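Local coordinates for amidohydrolase family protein (Acinetobacter baumannii, PDB 4I6K) that probably hydrolyses the lactone ring of 2-pyrone-4,6-dicarboxylic acid, as a member of the amidohydrolase family, at residues Q56-H61 with G70-P75; A100-T105 with N109-L114; K188-P193 with I224-Q229; G238-L243 with Q277-N282. All blocks are in the same frame, centred on the assembly; numbering follows the deposited sequence.

Contact 1 (Q56-H61 with G70-P75)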
loop_
_atom_site.group_PDB
_atom_site.type_symbol
_atom_site.label_atom_id
_atom_site.label_comp_id
_atom_site.label_asym_id
_atom_site.label_seq_id
_atom_site.Cartn_x
_atom_site.Cartn_y
_atom_site.Cartn_z
ATOM N N GLN A 56 -19.071 -4.352 -1.377
ATOM C CA GLN A 56 -20.272 -3.549 -1.321
ATOM C C GLN A 56 -20.041 -2.330 -0.424
ATOM O O GLN A 56 -20.167 -1.188 -0.861
ATOM C CB GLN A 56 -21.423 -4.415 -0.797
ATOM C CG GLN A 56 -22.697 -3.664 -0.460
ATOM C CD GLN A 56 -23.461 -3.263 -1.701
ATOM O OE1 GLN A 56 -24.375 -2.438 -1.644
ATOM N NE2 GLN A 56 -23.087 -3.847 -2.839
ATOM N N SER A 57 -19.693 -2.578 0.829
ATOM C CA SER A 57 -19.420 -1.488 1.750
ATOM C C SER A 57 -18.333 -0.561 1.191
ATOM O O SER A 57 -18.452 0.664 1.255
ATOM C CB SER A 57 -19.018 -2.040 3.120
ATOM O OG SER A 57 -18.910 -0.989 4.063
ATOM N N PHE A 58 -17.283 -1.152 0.624
ATOM C CA PHE A 58 -16.167 -0.365 0.115
ATOM C C PHE A 58 -16.547 0.505 -1.087
ATOM O O PHE A 58 -16.244 1.701 -1.110
ATOM C CB PHE A 58 -14.975 -1.260 -0.217
ATOM C CG PHE A 58 -13.820 -0.519 -0.817
ATOM C CD1 PHE A 58 -13.267 0.563 -0.165
ATOM C CD2 PHE A 58 -13.292 -0.901 -2.040
ATOM C CE1 PHE A 58 -12.205 1.252 -0.725
ATOM C CE2 PHE A 58 -12.231 -0.218 -2.605
ATOM C CZ PHE A 58 -11.685 0.856 -1.949
ATOM N N ILE A 59 -17.198 -0.091 -2.082
ATOM C CA ILE A 59 -17.669 0.680 -3.230
ATOM C C ILE A 59 -18.652 1.736 -2.759
ATOM O O ILE A 59 -18.773 2.805 -3.362
ATOM C CB ILE A 59 -18.345 -0.202 -4.316
ATOM C CG1 ILE A 59 -17.351 -0.586 -5.416
ATOM C CG2 ILE A 59 -19.452 0.568 -4.994
ATOM C CD1 ILE A 59 -16.140 -1.309 -4.937
ATOM N N SER A 60 -19.356 1.446 -1.669
ATOM C CA SER A 60 -20.311 2.413 -1.135
ATOM C C SER A 60 -19.621 3.669 -0.603
ATOM O O SER A 60 -20.130 4.777 -0.754
ATOM C CB SER A 60 -21.156 1.784 -0.039
ATOM O OG SER A 60 -22.124 2.708 0.397
ATOM N N HIS A 61 -18.465 3.497 0.033
ATOM C CA HIS A 61 -17.688 4.644 0.497
ATOM C C HIS A 61 -17.077 5.445 -0.655
ATOM O O HIS A 61 -17.002 6.672 -0.592
ATOM C CB HIS A 61 -16.597 4.199 1.461
ATOM C CG HIS A 61 -17.121 3.713 2.774
ATOM N ND1 HIS A 61 -17.065 2.391 3.156
ATOM C CD2 HIS A 61 -17.724 4.374 3.790
ATOM C CE1 HIS A 61 -17.600 2.257 4.356
ATOM N NE2 HIS A 61 -18.004 3.448 4.765
ATOM N N GLY A 70 -10.444 2.250 -6.940
ATOM C CA GLY A 70 -9.856 1.845 -5.686
ATOM C C GLY A 70 -8.911 0.697 -5.923
ATOM O O GLY A 70 -9.027 -0.028 -6.913
ATOM N N VAL A 71 -7.966 0.523 -5.017
ATOM C CA VAL A 71 -7.061 -0.587 -5.149
ATOM C C VAL A 71 -7.134 -1.476 -3.939
ATOM O O VAL A 71 -6.802 -1.057 -2.826
ATOM C CB VAL A 71 -5.627 -0.117 -5.372
ATOM C CG1 VAL A 71 -4.686 -1.320 -5.472
ATOM C CG2 VAL A 71 -5.557 0.723 -6.639
ATOM N N LEU A 72 -7.572 -2.708 -4.168
ATOM C CA LEU A 72 -7.626 -3.717 -3.122
ATOM C C LEU A 72 -6.259 -4.350 -2.889
ATOM O O LEU A 72 -5.547 -4.694 -3.835
ATOM C CB LEU A 72 -8.650 -4.783 -3.482
ATOM C CG LEU A 72 -10.068 -4.236 -3.413
ATOM C CD1 LEU A 72 -11.080 -5.335 -3.639
ATOM C CD2 LEU A 72 -10.250 -3.571 -2.060
ATOM N N VAL A 73 -5.900 -4.500 -1.621
ATOM C CA VAL A 73 -4.616 -5.071 -1.250
ATOM C C VAL A 73 -4.857 -6.315 -0.400
ATOM O O VAL A 73 -5.734 -6.317 0.465
ATOM C CB VAL A 73 -3.776 -4.046 -0.470
ATOM C CG1 VAL A 73 -2.565 -4.698 0.147
ATOM C CG2 VAL A 73 -3.369 -2.909 -1.377
ATOM N N GLN A 74 -4.101 -7.379 -0.661
ATOM C CA GLN A 74 -4.253 -8.631 0.086
ATOM C C GLN A 74 -3.805 -8.456 1.533
ATOM O O GLN A 74 -2.688 -8.011 1.781
ATOM C CB GLN A 74 -3.427 -9.747 -0.573
ATOM C CG GLN A 74 -3.242 -11.013 0.290
ATOM C CD GLN A 74 -4.450 -11.921 0.225
ATOM O OE1 GLN A 74 -5.522 -11.491 -0.178
ATOM N NE2 GLN A 74 -4.284 -13.180 0.604
ATOM N N PRO A 75 -4.670 -8.825 2.496
ATOM C CA PRO A 75 -4.384 -8.645 3.913
ATOM C C PRO A 75 -3.442 -9.701 4.470
ATOM O O PRO A 75 -3.475 -10.849 4.047
ATOM C CB PRO A 75 -5.759 -8.778 4.577
ATOM C CG PRO A 75 -6.759 -8.845 3.458
ATOM C CD PRO A 75 -6.031 -9.331 2.268
#
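Two residues beyond Leu72, which packs against Phe58 across the contact, the Gln74 amide nitrogen NE2 is gripped by two carbonyl oxygens, those of Gly79 and Asn81, fixing the side chain where strand 69-73 gives way to loop. The contact itself is apolar and buried. Phe58 reaches out of helix 55-64 with CG anti to its backbone N (chi1 177°), which carries the ring toward the strand. Its far end lies against main chain: Phe58 CZ is 4.3 Å from Gly70 CA, which sits at the ring edge near the ring plane. With no side chain on Gly70, the ring can approach the backbone there. Leu72 supplies the second half of the contact, its methyl CD2 meeting Phe58 CE2 at 3.9 Å and Phe58 CD2 at 4.0 Å as the two side chains slide past each other in opposite directions. Leu96 touches both side chains, and Asp29 and Ala32 also border the ring. The strand is hydrogen-bonded to strands 28-32 and 96-100 on its two flanks. Helix 55-64 is thus the connecting helix of the beta-alpha-beta crossover between strands 28-32 and 69-73, the repeating unit of the TIM barrel found in amidohydrolases.

Contact 2 (A100-T105 with N109-L114)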
loop_
_atom_site.group_PDB
_atom_site.type_symbol
_atom_site.label_atom_id
_atom_site.label_comp_id
_atom_site.label_asym_id
_atom_site.label_seq_id
_atom_site.Cartn_x
_atom_site.Cartn_y
_atom_site.Cartn_z
ATOM N N ALA A 100 -1.628 -8.647 -4.878
ATOM C CA ALA A 100 -1.719 -9.979 -4.297
ATOM C C ALA A 100 -0.549 -10.248 -3.372
ATOM O O ALA A 100 0.412 -9.466 -3.312
ATOM C CB ALA A 100 -1.774 -11.058 -5.405
ATOM N N VAL A 101 -0.651 -11.357 -2.647
ATOM C CA VAL A 101 0.457 -11.893 -1.874
ATOM C C VAL A 101 0.626 -13.333 -2.330
ATOM O O VAL A 101 -0.351 -14.084 -2.409
ATOM C CB VAL A 101 0.175 -11.814 -0.369
ATOM C CG1 VAL A 101 1.300 -12.464 0.453
ATOM C CG2 VAL A 101 -0.016 -10.344 0.033
ATOM N N VAL A 102 1.860 -13.697 -2.671
ATOM C CA VAL A 102 2.159 -15.004 -3.243
ATOM C C VAL A 102 3.488 -15.498 -2.728
ATOM O O VAL A 102 4.326 -14.706 -2.339
ATOM C CB VAL A 102 2.274 -14.920 -4.772
ATOM C CG1 VAL A 102 0.963 -14.462 -5.389
ATOM C CG2 VAL A 102 3.393 -13.971 -5.143
ATOM N N GLN A 103 3.670 -16.815 -2.709
ATOM C CA GLN A 103 4.973 -17.431 -2.447
ATOM C C GLN A 103 5.961 -16.946 -3.497
ATOM O O GLN A 103 5.608 -16.880 -4.671
ATOM C CB GLN A 103 4.853 -18.951 -2.569
ATOM C CG GLN A 103 3.872 -19.585 -1.605
ATOM C CD GLN A 103 4.367 -19.523 -0.176
ATOM O OE1 GLN A 103 5.279 -18.759 0.140
ATOM N NE2 GLN A 103 3.774 -20.330 0.697
ATOM N N HIS A 104 7.197 -16.632 -3.111
ATOM C CA HIS A 104 8.167 -16.207 -4.113
ATOM C C HIS A 104 8.519 -17.347 -5.074
ATOM O O HIS A 104 9.217 -17.138 -6.068
ATOM C CB HIS A 104 9.421 -15.597 -3.491
ATOM C CG HIS A 104 10.278 -16.576 -2.750
ATOM N ND1 HIS A 104 10.181 -16.769 -1.388
ATOM C CD2 HIS A 104 11.264 -17.400 -3.176
ATOM C CE1 HIS A 104 11.060 -17.681 -1.011
ATOM N NE2 HIS A 104 11.728 -18.080 -2.077
ATOM N N THR A 105 8.004 -18.544 -4.799
ATOM C CA THR A 105 8.244 -19.692 -5.682
ATOM C C THR A 105 7.082 -19.951 -6.646
ATOM O O THR A 105 7.120 -20.889 -7.445
ATOM C CB THR A 105 8.516 -20.971 -4.895
ATOM O OG1 THR A 105 7.424 -21.216 -3.992
ATOM C CG2 THR A 105 9.822 -20.840 -4.119
ATOM N N ASN A 109 3.806 -18.718 -14.862
ATOM C CA ASN A 109 2.487 -18.906 -15.427
ATOM C C ASN A 109 1.377 -18.503 -14.471
ATOM O O ASN A 109 0.431 -17.826 -14.870
ATOM C CB ASN A 109 2.237 -20.332 -15.889
ATOM C CG ASN A 109 0.790 -20.534 -16.297
ATOM O OD1 ASN A 109 0.023 -21.190 -15.593
ATOM N ND2 ASN A 109 0.391 -19.907 -17.403
ATOM N N GLU A 110 1.487 -18.943 -13.218
ATOM C CA GLU A 110 0.499 -18.622 -12.192
ATOM C C GLU A 110 0.353 -17.102 -12.078
ATOM O O GLU A 110 -0.752 -16.562 -12.167
ATOM C CB GLU A 110 0.932 -19.228 -10.862
ATOM C CG GLU A 110 -0.206 -19.511 -9.887
ATOM C CD GLU A 110 -1.201 -20.543 -10.412
ATOM O OE1 GLU A 110 -2.006 -20.192 -11.302
ATOM O OE2 GLU A 110 -1.189 -21.698 -9.922
ATOM N N LEU A 111 1.486 -16.421 -11.915
ATOM C CA LEU A 111 1.527 -14.954 -11.905
ATOM C C LEU A 111 0.848 -14.345 -13.119
ATOM O O LEU A 111 0.082 -13.386 -13.003
ATOM C CB LEU A 111 2.971 -14.468 -11.869
ATOM C CG LEU A 111 3.895 -15.083 -10.825
ATOM C CD1 LEU A 111 5.288 -14.520 -11.007
ATOM C CD2 LEU A 111 3.380 -14.798 -9.433
ATOM N N VAL A 112 1.147 -14.881 -14.297
ATOM C CA VAL A 112 0.472 -14.420 -15.506
ATOM C C VAL A 112 -1.041 -14.524 -15.319
ATOM O O VAL A 112 -1.794 -13.663 -15.775
ATOM C CB VAL A 112 0.886 -15.244 -16.738
ATOM C CG1 VAL A 112 0.064 -14.834 -17.950
ATOM C CG2 VAL A 112 2.379 -15.088 -16.997
ATOM N N ASN A 113 -1.476 -15.578 -14.635
ATOM C CA ASN A 113 -2.905 -15.791 -14.419
ATOM C C ASN A 113 -3.525 -14.753 -13.490
ATOM O O ASN A 113 -4.610 -14.224 -13.769
ATOM C CB ASN A 113 -3.181 -17.213 -13.936
ATOM C CG ASN A 113 -3.425 -18.181 -15.091
ATOM O OD1 ASN A 113 -2.589 -18.333 -15.984
ATOM N ND2 ASN A 113 -4.575 -18.837 -15.076
ATOM N N LEU A 114 -2.834 -14.450 -12.394
ATOM C CA LEU A 114 -3.271 -13.370 -11.520
ATOM C C LEU A 114 -3.320 -12.065 -12.290
ATOM O O LEU A 114 -4.265 -11.286 -12.137
ATOM C CB LEU A 114 -2.363 -13.246 -10.295
ATOM C CG LEU A 114 -2.426 -14.502 -9.422
ATOM C CD1 LEU A 114 -1.228 -14.580 -8.505
ATOM C CD2 LEU A 114 -3.751 -14.578 -8.635
#
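Val102 and Leu114 carry the tight part of this contact, meeting tip to tip with Val102 CG1 3.8 Å from Leu114 CD1. The valine side chain leaves the extended loop toward helix 108-115, and its chi1 of -62° places CG1 opposite the carbonyl carbon, where it meets the leucine methyl. The other branch is more loosely engaged: Val102 CG2 comes only to 4.4 Å from Leu111 CD2, one helical turn nearer the start of the helix. The two leucines, three residues apart, therefore take one methyl each from a single forked side chain. The backbones stay well separated, 8.7 Å between Val102 CA and Leu111 CA, and side chains alone bridge the gap. Beyond this patch the contact opens toward solvent. Gln103 and Thr105 on the loop, like Asn109 and Glu110 on the helix, are exposed and add almost nothing to the joined surface. His104 points away from the helix; its NE2 is hydrogen-bonded to Asp138 OD2, and its ring stacks on that of Trp139. Neighbouring elements complete the apolar cluster: Phe142 of helix 137-148 touches both Val102 and Leu111, while Val122 touches Val102 and Ile119 touches Leu114, both from strand 119-125, so that helix 108-115 rests on the loop after strand 96-100, on strand 119-125 and on helix 137-148.

Contact 3 (K188-P193 with I224-Q229)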
loop_
_atom_site.group_PDB
_atom_site.type_symbol
_atom_site.label_atom_id
_atom_site.label_comp_id
_atom_site.label_asym_id
_atom_site.label_seq_id
_atom_site.Cartn_x
_atom_site.Cartn_y
_atom_site.Cartn_z
ATOM N N LYS A 188 10.945 6.586 17.696
ATOM C CA LYS A 188 12.138 7.241 17.162
ATOM C C LYS A 188 11.804 8.381 16.192
ATOM O O LYS A 188 12.622 9.278 15.968
ATOM C CB LYS A 188 13.047 6.199 16.493
ATOM C CG LYS A 188 13.804 5.271 17.474
ATOM C CD LYS A 188 14.156 3.928 16.807
ATOM C CE LYS A 188 15.405 3.269 17.398
ATOM N NZ LYS A 188 16.651 3.625 16.634
ATOM N N GLY A 189 10.602 8.348 15.616
ATOM C CA GLY A 189 10.118 9.448 14.772
ATOM C C GLY A 189 10.883 9.706 13.477
ATOM O O GLY A 189 11.608 8.840 12.957
ATOM N N ILE A 190 10.700 10.913 12.956
ATOM C CA ILE A 190 11.325 11.366 11.719
ATOM C C ILE A 190 12.846 11.299 11.771
ATOM O O ILE A 190 13.482 10.841 10.825
ATOM C CB ILE A 190 10.905 12.822 11.397
ATOM C CG1 ILE A 190 9.386 12.910 11.215
ATOM C CG2 ILE A 190 11.628 13.349 10.160
ATOM C CD1 ILE A 190 8.879 12.247 9.965
ATOM N N GLU A 191 13.421 11.765 12.878
ATOM C CA GLU A 191 14.877 11.803 13.048
ATOM C C GLU A 191 15.457 10.407 13.274
ATOM O O GLU A 191 16.674 10.223 13.358
ATOM C CB GLU A 191 15.254 12.713 14.221
ATOM C CG GLU A 191 14.722 14.126 14.117
ATOM C CD GLU A 191 15.116 14.817 12.816
ATOM O OE1 GLU A 191 15.919 14.247 12.042
ATOM O OE2 GLU A 191 14.624 15.940 12.568
ATOM N N ASP A 192 14.597 9.408 13.389
ATOM C CA ASP A 192 15.109 8.051 13.455
ATOM C C ASP A 192 16.124 7.815 12.315
ATOM O O ASP A 192 15.767 7.886 11.135
ATOM C CB ASP A 192 13.952 7.076 13.338
ATOM C CG ASP A 192 14.411 5.659 13.283
ATOM O OD1 ASP A 192 13.547 4.769 13.221
ATOM O OD2 ASP A 192 15.635 5.445 13.299
ATOM N N PRO A 193 17.400 7.555 12.660
ATOM C CA PRO A 193 18.418 7.305 11.628
ATOM C C PRO A 193 17.932 6.356 10.533
ATOM O O PRO A 193 18.224 6.569 9.364
ATOM C CB PRO A 193 19.570 6.656 12.407
ATOM C CG PRO A 193 19.420 7.179 13.806
ATOM C CD PRO A 193 17.955 7.505 14.023
ATOM N N ILE A 224 -0.692 12.830 13.179
ATOM C CA ILE A 224 -1.037 13.654 12.028
ATOM C C ILE A 224 0.083 14.651 11.747
ATOM O O ILE A 224 0.314 15.046 10.597
ATOM C CB ILE A 224 -2.371 14.408 12.229
ATOM C CG1 ILE A 224 -3.298 13.615 13.154
ATOM C CG2 ILE A 224 -3.045 14.658 10.892
ATOM C CD1 ILE A 224 -4.562 14.369 13.580
ATOM N N ASN A 225 0.730 15.108 12.803
ATOM C CA ASN A 225 1.871 15.964 12.614
ATOM C C ASN A 225 3.056 15.255 11.982
ATOM O O ASN A 225 3.648 15.752 11.051
ATOM C CB ASN A 225 2.268 16.628 13.918
ATOM C CG ASN A 225 3.230 17.741 13.704
ATOM O OD1 ASN A 225 4.384 17.658 14.100
ATOM N ND2 ASN A 225 2.779 18.783 13.028
ATOM N N ILE A 226 3.361 14.068 12.477
ATOM C CA ILE A 226 4.325 13.183 11.846
ATOM C C ILE A 226 3.969 13.061 10.368
ATOM O O ILE A 226 4.776 13.406 9.503
ATOM C CB ILE A 226 4.326 11.812 12.510
ATOM C CG1 ILE A 226 4.742 11.961 13.972
ATOM C CG2 ILE A 226 5.278 10.872 11.781
ATOM C CD1 ILE A 226 6.047 12.740 14.124
ATOM N N ALA A 227 2.753 12.601 10.076
ATOM C CA ALA A 227 2.296 12.532 8.684
ATOM C C ALA A 227 2.595 13.832 7.903
ATOM O O ALA A 227 3.098 13.801 6.781
ATOM C CB ALA A 227 0.804 12.194 8.633
ATOM N N GLN A 228 2.289 14.971 8.506
ATOM C CA GLN A 228 2.522 16.278 7.882
ATOM C C GLN A 228 4.018 16.575 7.600
ATOM O O GLN A 228 4.372 17.124 6.549
ATOM C CB GLN A 228 1.917 17.376 8.767
ATOM C CG GLN A 228 1.022 18.341 8.036
ATOM C CD GLN A 228 0.117 19.109 8.985
ATOM O OE1 GLN A 228 -0.975 19.541 8.610
ATOM N NE2 GLN A 228 0.566 19.273 10.228
ATOM N N GLN A 229 4.885 16.228 8.548
ATOM C CA GLN A 229 6.317 16.404 8.367
ATOM C C GLN A 229 6.838 15.524 7.236
ATOM O O GLN A 229 7.596 15.975 6.369
ATOM C CB GLN A 229 7.055 16.021 9.640
ATOM C CG GLN A 229 6.860 16.961 10.807
ATOM C CD GLN A 229 7.835 16.655 11.921
ATOM O OE1 GLN A 229 9.048 16.826 11.759
ATOM N NE2 GLN A 229 7.317 16.176 13.053
#
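A type I beta turn from Gly189 to Asp192, closed by Asp192 N to Gly189 O at 3.1 Å, brings Ile190 against helix 222-237, with Ile190 CA 7.2 Å from Ile226 CA. Glycine readily adopts the positive phi (65°) found at Gly189, the first position of the turn. Ile190, buried, carries the contact, its side chain directed at the helix and touching two residues there. Its terminal methyl CD1 lies 4.3 Å from Ile226 CG2, a light apolar touch. Its CG1 lies closer to Gln229, 4.0 Å from OE1 and 4.1 Å from CD, where the two side chains cross obliquely. Gln229 runs out extended beyond CG along the flank of the isoleucine, so that its polar end lies over a methylene group. The amide is only loosely tethered on its own helix, by a weak bond from Gln229 NE2 to Asn225 OD1 (3.4 Å, 132° at the hydrogen). On its far side the turn leads into another helix. Asp192 is the N-cap of helix 193-201, its OD2 accepting from Asp194 N, and Lys188 NZ makes a long salt bridge of 3.9 Å to the same OD2. Tyr195 of that helix packs on Ile190. The loop between strand 176-178 and helix 193-201, which it caps through Asp192, thus packs against the next outer helix, on the periphery of a TIM barrel.

Contact 4 (G238-L243 with Q277-N282)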
loop_
_atom_site.group_PDB
_atom_site.type_symbol
_atom_site.label_atom_id
_atom_site.label_comp_id
_atom_site.label_asym_id
_atom_site.label_seq_id
_atom_site.Cartn_x
_atom_site.Cartn_y
_atom_site.Cartn_z
ATOM N N GLY A 238 11.494 16.338 -3.873
ATOM C CA GLY A 238 11.061 16.306 -5.274
ATOM C C GLY A 238 10.097 15.188 -5.668
ATOM O O GLY A 238 9.953 14.875 -6.857
ATOM N N PHE A 239 9.415 14.602 -4.684
ATOM C CA PHE A 239 8.600 13.407 -4.908
ATOM C C PHE A 239 7.071 13.634 -4.972
ATOM O O PHE A 239 6.285 12.685 -4.840
ATOM C CB PHE A 239 8.929 12.342 -3.853
ATOM C CG PHE A 239 10.292 11.714 -4.022
ATOM C CD1 PHE A 239 10.418 10.416 -4.498
ATOM C CD2 PHE A 239 11.447 12.420 -3.705
ATOM C CE1 PHE A 239 11.675 9.832 -4.666
ATOM C CE2 PHE A 239 12.696 11.840 -3.865
ATOM C CZ PHE A 239 12.809 10.542 -4.351
ATOM N N LEU A 240 6.648 14.875 -5.181
ATOM C CA LEU A 240 5.217 15.187 -5.295
ATOM C C LEU A 240 4.437 14.308 -6.279
ATOM O O LEU A 240 3.267 14.004 -6.042
ATOM C CB LEU A 240 5.011 16.649 -5.697
ATOM C CG LEU A 240 3.589 17.124 -5.438
ATOM C CD1 LEU A 240 3.254 16.917 -3.947
ATOM C CD2 LEU A 240 3.444 18.578 -5.856
ATOM N N HIS A 241 5.063 13.928 -7.392
ATOM C CA HIS A 241 4.361 13.165 -8.428
ATOM C C HIS A 241 4.502 11.675 -8.184
ATOM O O HIS A 241 4.012 10.846 -8.952
ATOM C CB HIS A 241 4.836 13.561 -9.829
ATOM C CG HIS A 241 4.635 15.011 -10.119
ATOM N ND1 HIS A 241 3.673 15.467 -10.991
ATOM C CD2 HIS A 241 5.232 16.112 -9.603
ATOM C CE1 HIS A 241 3.703 16.789 -11.020
ATOM N NE2 HIS A 241 4.639 17.205 -10.187
ATOM N N LYS A 242 5.146 11.344 -7.078
ATOM C CA LYS A 242 5.326 9.961 -6.701
ATOM C C LYS A 242 4.418 9.604 -5.523
ATOM O O LYS A 242 4.483 8.503 -4.977
ATOM C CB LYS A 242 6.793 9.717 -6.348
ATOM C CG LYS A 242 7.785 10.202 -7.417
ATOM C CD LYS A 242 7.440 9.703 -8.824
ATOM C CE LYS A 242 7.372 8.160 -8.895
ATOM N NZ LYS A 242 8.698 7.459 -8.747
ATOM N N LEU A 243 3.566 10.542 -5.135
ATOM C CA LEU A 243 2.757 10.354 -3.941
ATOM C C LEU A 243 1.345 9.926 -4.290
ATOM O O LEU A 243 0.737 10.464 -5.212
ATOM C CB LEU A 243 2.717 11.637 -3.120
ATOM C CG LEU A 243 4.073 12.131 -2.598
ATOM C CD1 LEU A 243 3.891 13.374 -1.709
ATOM C CD2 LEU A 243 4.803 11.006 -1.858
ATOM N N GLN A 277 -3.647 18.017 -4.003
ATOM C CA GLN A 277 -4.656 16.987 -3.820
ATOM C C GLN A 277 -5.033 16.366 -5.171
ATOM O O GLN A 277 -5.219 15.155 -5.271
ATOM C CB GLN A 277 -5.882 17.544 -3.094
ATOM C CG GLN A 277 -5.658 17.890 -1.611
ATOM C CD GLN A 277 -6.865 18.587 -0.989
ATOM O OE1 GLN A 277 -7.871 18.804 -1.658
ATOM N NE2 GLN A 277 -6.767 18.936 0.288
ATOM N N CYS A 278 -5.119 17.190 -6.211
ATOM C CA CYS A 278 -5.446 16.685 -7.538
ATOM C C CYS A 278 -4.384 15.708 -8.065
ATOM O O CYS A 278 -4.722 14.650 -8.601
ATOM C CB CYS A 278 -5.690 17.841 -8.515
ATOM S SG CYS A 278 -7.215 18.799 -8.183
ATOM N N LEU A 279 -3.108 16.047 -7.899
ATOM C CA LEU A 279 -2.042 15.166 -8.353
ATOM C C LEU A 279 -2.129 13.864 -7.588
ATOM O O LEU A 279 -2.069 12.780 -8.168
ATOM C CB LEU A 279 -0.671 15.790 -8.106
ATOM C CG LEU A 279 -0.123 16.855 -9.054
ATOM C CD1 LEU A 279 1.306 17.150 -8.653
ATOM C CD2 LEU A 279 -0.181 16.405 -10.510
ATOM N N ILE A 280 -2.218 13.965 -6.274
ATOM C CA ILE A 280 -2.246 12.803 -5.401
ATOM C C ILE A 280 -3.467 11.907 -5.595
ATOM O O ILE A 280 -3.351 10.711 -5.598
ATOM C CB ILE A 280 -2.059 13.204 -3.928
ATOM C CG1 ILE A 280 -0.737 13.932 -3.760
ATOM C CG2 ILE A 280 -2.093 12.007 -3.034
ATOM C CD1 ILE A 280 -0.410 14.372 -2.394
ATOM N N LEU A 281 -4.642 12.488 -5.743
ATOM C CA LEU A 281 -5.835 11.701 -5.971
ATOM C C LEU A 281 -6.047 11.255 -7.405
ATOM O O LEU A 281 -6.776 10.319 -7.640
ATOM C CB LEU A 281 -7.071 12.443 -5.496
ATOM C CG LEU A 281 -7.203 12.829 -4.036
ATOM C CD1 LEU A 281 -8.474 13.559 -3.820
ATOM C CD2 LEU A 281 -7.127 11.654 -3.144
ATOM N N ASN A 282 -5.447 11.952 -8.357
ATOM C CA ASN A 282 -5.786 11.772 -9.749
ATOM C C ASN A 282 -4.665 11.408 -10.716
ATOM O O ASN A 282 -4.604 10.294 -11.200
ATOM C CB ASN A 282 -6.490 13.021 -10.210
ATOM C CG ASN A 282 -6.879 12.978 -11.639
ATOM O OD1 ASN A 282 -7.450 13.924 -12.137
ATOM N ND2 ASN A 282 -6.577 11.895 -12.313
#
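One face of the His241 imidazole carries the Leu279 methyl CD1, a CH-pi contact 3.7 Å from the ring centroid and 23° off the ring normal. Leu279 CD1 is displaced toward the rim, with His241 CE1 the nearest ring atom at 3.4 Å. The second methyl, CD2, lies 3.9 Å from His241 CE1. The site belongs to the outer layer of a TIM barrel, where the turn leading into the last strand, 243-244, meets the C-terminal helix 274-289. Gly238, with its positive phi, ends helix 222-237 in a Schellman motif and opens the way to this turn. Leu279 points at the turn and touches a second side chain there. Leu240, whose CG is swung opposite the main-chain N (chi1 -163°), crosses it at about a right angle, and Leu240 CD2 packs on Leu279 CD1 at 3.8 Å. The same methyl thus touches both a leucine and a histidine of the turn. Deeper in, the helix presents Ile280, whose CG1 lies 4.2 Å from Leu243 CB, with Tyr231 touching Leu240, Leu243 and Ile280. The carbonyl of Leu243 faces the helix as well: its O lies 3.8 Å from Ile280 CA and accepts a hydrogen bond from Asn284 ND2.

How the contacts relate
The four contacts follow one another along the chain without nesting or crossing. Contact 1 spans a connection of eight residues in the first beta-alpha-beta unit, and contact 2, with three residues between its segments, closes the loop from strand 96-100 to its helix. These two touch, Gln74 CG lying 3.3 Å from Val101 CG2 where the loops after neighbouring strands pack together. Contacts 3 and 4 close longer excursions, of 30 and 33 residues, and both involve helix 222-237 or the turn that leaves it. Contact 3 ties that helix to the loop before helix 193-201, one unit earlier; contact 4 ties the last strand's approach to the C-terminal helix. Contacts 2 and 3 lie on opposite sides of the chain's centre, their centres about 35 Å apart.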